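Local coordinates for polyhomeotic-proximal chromatin protein (Drosophila melanogaster, PDB 1KW4) that belongs to the Polycomb group and helps keep homeotic genes repressed throughout development, here represented by its SAM domain, which forms a helical polymer, at residues A[24-29]-A[34-39]. The protein carries 1 engineered substitution. Sequence-based numbering, arbitrary orientation.
Sequences NFIREL and DYVDDF
I26 lies over one face of the F39 ring, and the pair illustrates how two short helices can be joined by apolar packing, with no hydrogen bond between residues 24-29 and 34-39. CG1 of I26 sits 3.8 Å from the ring centroid of F39, a CH-pi contact only 4° off the ring normal. Having CG1 beside its own backbone N (chi1 -64°) brings that atom over the ring centre; I26 CD1 then lies toward the rim, 3.8 Å from F39 CZ. Around this buried pair, I71 of helix 65-78 touches I26, while V22, I44, M61 and M63 pack on F39. Were F39 replaced by an alanine, I26 would probably lose the flat surface it rests on, and a gap would open between the helices. Toward solvent the contact thins. There V36 offers one methyl, CG2, which lies 3.7 Å from R27 CA and also meets R27 CB. I26 CG2 is farther from that methyl, at 4.2 Å. Beyond CB, the exposed arginine bends at chi2 (70°), which turns R27 CD back to 4.2 Å from V36 CG2. Helices 19-27 and 36-41, consecutive in the chain, are thereby packed together as part of the compact five-helix bundle of a SAM domain.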
# COMPACT_ATOMS: atom_id res chain seq x y z
N ASN A 24 7.05 -0.21 5.08
CA ASN A 24 6.87 -0.35 6.52
C ASN A 24 5.38 -0.23 6.89
O ASN A 24 4.89 -0.90 7.80
CB ASN A 24 7.70 0.69 7.27
CG ASN A 24 9.17 0.30 7.36
OD1 ASN A 24 9.50 -0.74 7.92
ND2 ASN A 24 10.05 1.13 6.80
N PHE A 25 4.67 0.63 6.16
CA PHE A 25 3.24 0.83 6.35
C PHE A 25 2.50 -0.49 6.05
O PHE A 25 1.64 -0.92 6.82
CB PHE A 25 2.75 1.95 5.42
CG PHE A 25 1.25 2.07 5.31
CD1 PHE A 25 0.50 2.57 6.37
CD2 PHE A 25 0.60 1.72 4.13
CE1 PHE A 25 -0.89 2.72 6.26
CE2 PHE A 25 -0.78 1.87 4.00
CZ PHE A 25 -1.53 2.37 5.07
N ILE A 26 2.86 -1.12 4.94
CA ILE A 26 2.24 -2.39 4.54
C ILE A 26 2.58 -3.50 5.54
O ILE A 26 1.72 -4.30 5.92
CB ILE A 26 2.70 -2.80 3.10
CG1 ILE A 26 2.21 -1.75 2.08
CG2 ILE A 26 2.17 -4.18 2.73
CD1 ILE A 26 0.68 -1.56 2.05
N ARG A 27 3.84 -3.54 5.99
CA ARG A 27 4.28 -4.55 6.95
C ARG A 27 3.45 -4.56 8.23
O ARG A 27 3.21 -5.63 8.81
CB ARG A 27 5.76 -4.31 7.32
CG ARG A 27 6.28 -5.22 8.44
CD ARG A 27 6.41 -6.66 7.98
NE ARG A 27 6.93 -7.53 9.04
CZ ARG A 27 6.22 -7.93 10.09
NH1 ARG A 27 4.96 -7.55 10.24
NH2 ARG A 27 6.77 -8.73 11.00
N GLU A 28 3.00 -3.39 8.66
CA GLU A 28 2.23 -3.25 9.89
C GLU A 28 0.71 -3.38 9.75
O GLU A 28 0.00 -3.37 10.76
CB GLU A 28 2.59 -1.93 10.57
CG GLU A 28 4.07 -1.81 10.88
CD GLU A 28 4.44 -0.47 11.47
OE1 GLU A 28 4.20 0.56 10.81
OE2 GLU A 28 4.99 -0.45 12.59
N LEU A 29 0.21 -3.49 8.52
CA LEU A 29 -1.23 -3.65 8.30
C LEU A 29 -1.60 -5.12 8.47
O LEU A 29 -1.06 -5.99 7.80
CB LEU A 29 -1.62 -3.19 6.89
CG LEU A 29 -2.09 -1.75 6.72
CD1 LEU A 29 -2.50 -1.53 5.26
CD2 LEU A 29 -3.27 -1.48 7.64
N ASP A 34 2.64 -10.39 3.70
CA ASP A 34 3.16 -11.19 2.59
C ASP A 34 3.36 -10.39 1.31
O ASP A 34 3.93 -10.89 0.34
CB ASP A 34 2.23 -12.36 2.28
CG ASP A 34 2.06 -13.31 3.44
OD1 ASP A 34 3.08 -13.66 4.08
OD2 ASP A 34 0.92 -13.73 3.71
N TYR A 35 2.90 -9.14 1.30
CA TYR A 35 3.02 -8.30 0.10
C TYR A 35 4.08 -7.21 0.17
O TYR A 35 4.23 -6.41 -0.76
CB TYR A 35 1.64 -7.69 -0.21
CG TYR A 35 0.57 -8.73 -0.48
CD1 TYR A 35 0.55 -9.44 -1.68
CD2 TYR A 35 -0.40 -9.03 0.48
CE1 TYR A 35 -0.42 -10.42 -1.93
CE2 TYR A 35 -1.37 -10.01 0.24
CZ TYR A 35 -1.37 -10.70 -0.96
OH TYR A 35 -2.32 -11.66 -1.21
N VAL A 36 4.85 -7.17 1.26
CA VAL A 36 5.89 -6.16 1.41
C VAL A 36 6.89 -6.16 0.25
O VAL A 36 7.21 -5.11 -0.29
CB VAL A 36 6.66 -6.34 2.75
CG1 VAL A 36 7.88 -5.43 2.79
CG2 VAL A 36 5.74 -6.01 3.93
N ASP A 37 7.38 -7.33 -0.13
CA ASP A 37 8.35 -7.38 -1.23
C ASP A 37 7.78 -6.91 -2.56
O ASP A 37 8.50 -6.35 -3.38
CB ASP A 37 8.93 -8.80 -1.38
CG ASP A 37 9.81 -9.19 -0.20
OD1 ASP A 37 10.31 -8.29 0.50
OD2 ASP A 37 10.01 -10.41 0.01
N ASP A 38 6.49 -7.15 -2.79
CA ASP A 38 5.85 -6.72 -4.03
C ASP A 38 5.81 -5.20 -4.12
O ASP A 38 6.06 -4.63 -5.19
CB ASP A 38 4.43 -7.28 -4.13
CG ASP A 38 4.40 -8.79 -4.18
OD1 ASP A 38 5.19 -9.37 -4.96
OD2 ASP A 38 3.59 -9.41 -3.46
N PHE A 39 5.50 -4.53 -3.01
CA PHE A 39 5.46 -3.07 -3.01
C PHE A 39 6.85 -2.50 -3.28
O PHE A 39 7.00 -1.52 -4.02
CB PHE A 39 4.91 -2.54 -1.68
CG PHE A 39 3.41 -2.49 -1.63
CD1 PHE A 39 2.66 -3.64 -1.38
CD2 PHE A 39 2.73 -1.30 -1.89
CE1 PHE A 39 1.27 -3.61 -1.41
CE2 PHE A 39 1.34 -1.26 -1.93
CZ PHE A 39 0.60 -2.41 -1.69